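PDB 2QVT: AvrL567-D from Melampsora lini, which is a flax rust avirulence protein of unknown biochemical function, probably recognised by flax resistance proteins so that its presence triggers plant defence. Local coordinates for residues M64-F69 with R122-D127; L100-S105 with Q113-S118. One frame throughout, in Å; residues are numbered along the deposited sequence.

Contact 1 (M64-F69 with R122-D127); sequences MTMPLF and RRTIQD
The Arg123 guanidinium receives the methyl end of Met66 over one face: Met66 CE stands 3.2 Å from Arg123 NH2, with CZ and NE somewhat farther off. Arg123 NH2 also donates to a water 3.2 Å away, and this water in turn donates to Thr65 OG1, which is also hydrogen-bonded to Asp60 OD2. The two long side chains cross obliquely, each bent at its third torsion; in Met66 that bend (chi3 73°) sets CE over the arginine. An unbranched, flexible thioether suits this place, since it can lie against a flat cation without needing a polar partner. Around this pair the approach to the edge strand 67-71 of the three-stranded antiparallel sheet meets the long loop that precedes strand 141-148, and backbone atoms make the join. Ile125 N donates to Thr65 O over 3.0 Å at 161°, from 34° out of the carbonyl plane. Thr124 CA adds a CA-H...O contact to the same oxygen at 3.1 Å, and a second water, donating firmly to Ile125 O at 2.7 Å, reaches it weakly. The CB of branched, apolar Ile125 is directed toward 64-69, and from it CG1 lies 4.2 Å from Met66 CA; CD1 is equally far from Pro67 CD. Ile125 also packs on Ile86 of strand 81-86, while Pro67 rests on Val57 and Leu100.

Contact 2 (L100-S105 with Q113-S118); sequences LGTVNS and QAHRHS
Thr102 and Ala114 carry the contact where the loop segment 113-118 pairs briefly with strand 98-104, an edge of the four-stranded antiparallel sheet. The pairing is a single antiparallel bridge, Thr102 with His115 as a hydrogen-bonded pair: Thr102 N donates to His115 O at 2.8 Å, and His115 N returns a straighter bond to Thr102 O, 2.9 Å at 166° and in the carbonyl plane. Ala114 turns its methyl toward the strand, CB lying 3.3 Å from Leu100 O and also near the side chains of Leu100 and Val103; a small residue fits so close an approach. Gly101 comes nearer still, its CA 3.0 Å from His115 O, where a CB would clash with that oxygen; its positive phi of 119° also suits a residue without a side chain. Beta-branched Thr102 suits an extended strand and contributes a hydroxyl as well. The side chains of Thr102 and His117 cross at about a right angle, and one face of the His115 ring has His117 CE1 4.0 Å above it, offset toward the rim. Thr102 OG1, set between the backbone N and the carbonyl carbon (chi1 55°), thereby meets the His117 ring at its edge, in plane, hydrogen-bonded to NE2 at 2.7 Å.

The centres of contacts 1 and 2 lie about 12 Å apart, and along the chain both segments of contact 2 fall between those of contact 1: 64-69, 100-105, 113-118, then 122-127. Both draw on the long connection between strands 98-104 and 141-148, which lies first against the edge of the four-stranded sheet and then against the lead-in to strand 67-71, an edge of the three-stranded sheet. The contacts also touch directly. Met66 SD packs 3.4 Å from Gln113 CG, and Phe69 CG lies 3.6 Å from Val103 CG1, joining the two sheets. In a chain without alpha-helices, one loop is thereby tied to both sheets.

Contact 1 (M64-F69 with R122-D127)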
loop_
_atom_site.group_PDB
_atom_site.type_symbol
_atom_site.label_atom_id
_atom_site.label_comp_id
_atom_site.label_asym_id
_atom_site.label_seq_id
_atom_site.Cartn_x
_atom_site.Cartn_y
_atom_site.Cartn_z
ATOM N N MET A 64 10.166 -6.690 4.964
ATOM C CA MET A 64 8.833 -6.313 4.474
ATOM C C MET A 64 8.104 -5.518 5.539
ATOM O O MET A 64 6.977 -5.817 5.870
ATOM C CB MET A 64 8.006 -7.547 4.067
ATOM C CG MET A 64 8.666 -8.395 2.974
ATOM S SD MET A 64 7.763 -9.917 2.571
ATOM C CE MET A 64 8.071 -10.978 3.996
ATOM N N THR A 65 8.749 -4.480 6.059
ATOM C CA THR A 65 8.160 -3.697 7.135
ATOM C C THR A 65 7.177 -2.660 6.610
ATOM O O THR A 65 6.352 -2.166 7.354
ATOM C CB THR A 65 9.229 -3.033 8.016
ATOM O OG1 THR A 65 9.873 -2.006 7.284
ATOM C CG2 THR A 65 10.282 -4.031 8.441
ATOM N N MET A 66 7.248 -2.346 5.322
ATOM C CA MET A 66 6.340 -1.389 4.721
ATOM C C MET A 66 6.447 -1.450 3.202
ATOM O O MET A 66 7.506 -1.792 2.648
ATOM C CB MET A 66 6.653 0.056 5.192
ATOM C CG MET A 66 7.967 0.620 4.647
ATOM S SD MET A 66 8.200 2.331 5.172
ATOM C CE MET A 66 8.607 2.087 6.889
ATOM N N PRO A 67 5.357 -1.066 2.513
ATOM C CA PRO A 67 5.475 -0.971 1.068
ATOM C C PRO A 67 6.096 0.355 0.667
ATOM O O PRO A 67 6.029 1.355 1.416
ATOM C CB PRO A 67 4.017 -1.025 0.602
ATOM C CG PRO A 67 3.258 -0.305 1.755
ATOM C CD PRO A 67 4.017 -0.683 3.015
ATOM N N LEU A 68 6.677 0.364 -0.525
ATOM C CA LEU A 68 7.159 1.589 -1.187
ATOM C C LEU A 68 6.369 1.817 -2.505
ATOM O O LEU A 68 5.837 0.882 -3.107
ATOM C CB LEU A 68 8.670 1.496 -1.450
ATOM C CG LEU A 68 9.633 1.252 -0.251
ATOM C CD1 LEU A 68 11.092 1.293 -0.762
ATOM C CD2 LEU A 68 9.451 2.209 0.975
ATOM N N PHE A 69 6.338 3.060 -2.945
ATOM C CA PHE A 69 5.481 3.489 -4.013
ATOM C C PHE A 69 6.286 4.279 -5.032
ATOM O O PHE A 69 7.229 5.003 -4.670
ATOM C CB PHE A 69 4.361 4.340 -3.436
ATOM C CG PHE A 69 3.545 3.600 -2.434
ATOM C CD1 PHE A 69 2.519 2.722 -2.852
ATOM C CD2 PHE A 69 3.809 3.726 -1.068
ATOM C CE1 PHE A 69 1.783 2.035 -1.948
ATOM C CE2 PHE A 69 3.049 3.015 -0.148
ATOM C CZ PHE A 69 2.043 2.157 -0.602
ATOM N N ARG A 122 -0.308 4.209 10.965
ATOM C CA ARG A 122 0.730 3.160 11.116
ATOM C C ARG A 122 1.817 3.310 10.049
ATOM O O ARG A 122 1.493 3.477 8.864
ATOM C CB ARG A 122 0.114 1.758 11.009
ATOM C CG ARG A 122 -1.084 1.518 11.937
ATOM C CD ARG A 122 -0.719 0.635 13.084
ATOM N NE ARG A 122 -1.186 1.157 14.374
ATOM C CZ ARG A 122 -0.429 1.235 15.469
ATOM N NH1 ARG A 122 0.815 0.779 15.450
ATOM N NH2 ARG A 122 -0.931 1.753 16.601
ATOM N N ARG A 123 3.093 3.245 10.458
ATOM C CA ARG A 123 4.180 3.252 9.462
ATOM C C ARG A 123 4.564 1.849 8.979
ATOM O O ARG A 123 5.002 1.684 7.873
ATOM C CB ARG A 123 5.403 4.125 9.868
ATOM C CG ARG A 123 6.287 3.593 10.974
ATOM C CD ARG A 123 7.587 4.455 11.199
ATOM N NE ARG A 123 8.680 4.171 10.240
ATOM C CZ ARG A 123 9.480 3.094 10.268
ATOM N NH1 ARG A 123 9.332 2.159 11.194
ATOM N NH2 ARG A 123 10.439 2.942 9.351
ATOM N N THR A 124 4.361 0.842 9.816
ATOM C CA THR A 124 4.755 -0.499 9.433
ATOM C C THR A 124 3.572 -1.453 9.448
ATOM O O THR A 124 2.546 -1.191 10.096
ATOM C CB THR A 124 5.881 -1.063 10.317
ATOM O OG1 THR A 124 5.358 -1.264 11.630
ATOM C CG2 THR A 124 7.090 -0.133 10.325
ATOM N N ILE A 125 3.722 -2.516 8.667
ATOM C CA ILE A 125 2.743 -3.585 8.553
ATOM C C ILE A 125 2.637 -4.378 9.882
ATOM O O ILE A 125 3.637 -4.681 10.515
ATOM C CB ILE A 125 3.071 -4.480 7.290
ATOM C CG1 ILE A 125 3.073 -3.614 6.023
ATOM C CG2 ILE A 125 2.094 -5.705 7.157
ATOM C CD1 ILE A 125 1.707 -2.902 5.746
ATOM N N GLN A 126 1.406 -4.632 10.326
ATOM C CA GLN A 126 1.130 -5.320 11.577
ATOM C C GLN A 126 0.299 -6.582 11.293
ATOM O O GLN A 126 -0.257 -6.727 10.226
ATOM C CB GLN A 126 0.308 -4.413 12.506
ATOM C CG GLN A 126 0.834 -2.993 12.720
ATOM C CD GLN A 126 2.057 -2.924 13.618
ATOM O OE1 GLN A 126 2.294 -3.799 14.468
ATOM N NE2 GLN A 126 2.847 -1.881 13.428
ATOM N N ASP A 127 0.164 -7.452 12.291
ATOM C CA ASP A 127 -0.575 -8.694 12.155
ATOM C C ASP A 127 -2.028 -8.431 11.744
ATOM O O ASP A 127 -2.598 -9.220 10.985
ATOM C CB ASP A 127 -0.543 -9.489 13.447
ATOM C CG ASP A 127 0.868 -10.075 13.776
ATOM O OD1 ASP A 127 1.736 -10.124 12.871
ATOM O OD2 ASP A 127 1.088 -10.516 14.951
HETATM O O HOH W 1 6.192 -4.485 9.808
HETATM O O HOH W 2 11.072 -0.233 9.210
#

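Contact 2 (L100-S105 with Q113-S118)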
loop_
_atom_site.group_PDB
_atom_site.type_symbol
_atom_site.label_atom_id
_atom_site.label_comp_id
_atom_site.label_asym_id
_atom_site.label_seq_id
_atom_site.Cartn_x
_atom_site.Cartn_y
_atom_site.Cartn_z
ATOM N N LEU A 100 -2.439 4.446 4.918
ATOM C CA LEU A 100 -0.960 4.430 5.086
ATOM C C LEU A 100 -0.309 5.834 4.935
ATOM O O LEU A 100 0.903 6.034 5.219
ATOM C CB LEU A 100 -0.249 3.344 4.194
ATOM C CG LEU A 100 -0.604 1.842 4.506
ATOM C CD1 LEU A 100 -0.155 0.828 3.451
ATOM C CD2 LEU A 100 -0.146 1.349 5.900
ATOM N N GLY A 101 -1.102 6.812 4.522
ATOM C CA GLY A 101 -0.517 8.083 4.118
ATOM C C GLY A 101 -0.863 8.331 2.661
ATOM O O GLY A 101 -1.766 7.690 2.113
ATOM N N THR A 102 -0.178 9.285 2.039
ATOM C CA THR A 102 -0.565 9.694 0.701
ATOM C C THR A 102 0.596 9.454 -0.211
ATOM O O THR A 102 1.736 9.438 0.223
ATOM C CB THR A 102 -1.035 11.197 0.594
ATOM O OG1 THR A 102 -0.008 12.037 1.112
ATOM C CG2 THR A 102 -2.377 11.460 1.358
ATOM N N VAL A 103 0.281 9.228 -1.485
ATOM C CA VAL A 103 1.287 9.170 -2.492
ATOM C C VAL A 103 0.912 10.237 -3.529
ATOM O O VAL A 103 -0.229 10.701 -3.563
ATOM C CB VAL A 103 1.423 7.730 -3.065
ATOM C CG1 VAL A 103 1.987 6.783 -1.977
ATOM C CG2 VAL A 103 0.101 7.233 -3.588
ATOM N N ASN A 104 1.855 10.641 -4.367
ATOM C CA ASN A 104 1.507 11.619 -5.382
ATOM C C ASN A 104 2.238 11.391 -6.708
ATOM O O ASN A 104 3.185 10.591 -6.782
ATOM C CB ASN A 104 1.717 13.041 -4.840
ATOM C CG ASN A 104 3.110 13.273 -4.392
ATOM O OD1 ASN A 104 3.991 13.427 -5.220
ATOM N ND2 ASN A 104 3.338 13.262 -3.068
ATOM N N SER A 105 1.740 12.060 -7.749
ATOM C CA SER A 105 2.333 12.023 -9.088
ATOM C C SER A 105 3.771 12.596 -9.199
ATOM O O SER A 105 4.438 12.370 -10.198
ATOM C CB SER A 105 1.397 12.680 -10.114
ATOM O OG SER A 105 1.098 14.019 -9.736
ATOM N N GLN A 113 8.250 6.026 0.575
ATOM C CA GLN A 113 7.284 5.824 1.652
ATOM C C GLN A 113 6.021 6.686 1.417
ATOM O O GLN A 113 6.125 7.827 0.928
ATOM C CB GLN A 113 7.915 6.217 3.011
ATOM C CG GLN A 113 8.968 5.224 3.490
ATOM C CD GLN A 113 9.608 5.562 4.839
ATOM O OE1 GLN A 113 10.806 5.370 5.010
ATOM N NE2 GLN A 113 8.828 6.034 5.785
ATOM N N ALA A 114 4.842 6.150 1.757
ATOM C CA ALA A 114 3.675 6.998 1.903
ATOM C C ALA A 114 3.984 8.175 2.875
ATOM O O ALA A 114 4.672 8.015 3.902
ATOM C CB ALA A 114 2.475 6.198 2.374
ATOM N N HIS A 115 3.479 9.350 2.510
ATOM C CA HIS A 115 3.580 10.559 3.321
ATOM C C HIS A 115 2.476 10.560 4.397
ATOM O O HIS A 115 1.278 10.523 4.091
ATOM C CB HIS A 115 3.553 11.801 2.394
ATOM C CG HIS A 115 3.827 13.086 3.097
ATOM N ND1 HIS A 115 3.598 14.316 2.514
ATOM C CD2 HIS A 115 4.273 13.340 4.354
ATOM C CE1 HIS A 115 3.905 15.270 3.378
ATOM N NE2 HIS A 115 4.312 14.703 4.502
ATOM N N ARG A 116 2.885 10.535 5.658
ATOM C CA ARG A 116 1.938 10.411 6.759
ATOM C C ARG A 116 1.543 11.802 7.271
ATOM O O ARG A 116 2.415 12.658 7.427
ATOM C CB ARG A 116 2.526 9.550 7.896
ATOM C CG ARG A 116 2.963 8.132 7.460
ATOM C CD ARG A 116 3.448 7.284 8.651
ATOM N NE ARG A 116 4.431 7.995 9.474
ATOM C CZ ARG A 116 4.643 7.806 10.782
ATOM N NH1 ARG A 116 3.948 6.903 11.477
ATOM N NH2 ARG A 116 5.564 8.536 11.406
ATOM N N HIS A 117 0.248 12.014 7.529
ATOM C CA HIS A 117 -0.293 13.335 7.923
ATOM C C HIS A 117 -0.812 13.345 9.358
ATOM O O HIS A 117 -1.033 14.419 9.949
ATOM C CB HIS A 117 -1.416 13.777 6.970
ATOM C CG HIS A 117 -1.007 13.759 5.530
ATOM N ND1 HIS A 117 -0.535 14.878 4.878
ATOM C CD2 HIS A 117 -0.945 12.744 4.632
ATOM C CE1 HIS A 117 -0.222 14.557 3.633
ATOM N NE2 HIS A 117 -0.461 13.269 3.458
ATOM N N SER A 118 -0.992 12.140 9.909
ATOM C CA SER A 118 -1.438 11.953 11.288
ATOM C C SER A 118 -0.483 11.025 12.022
ATOM O O SER A 118 0.122 10.149 11.404
ATOM C CB SER A 118 -2.848 11.380 11.286
ATOM O OG SER A 118 -3.204 10.864 12.553
#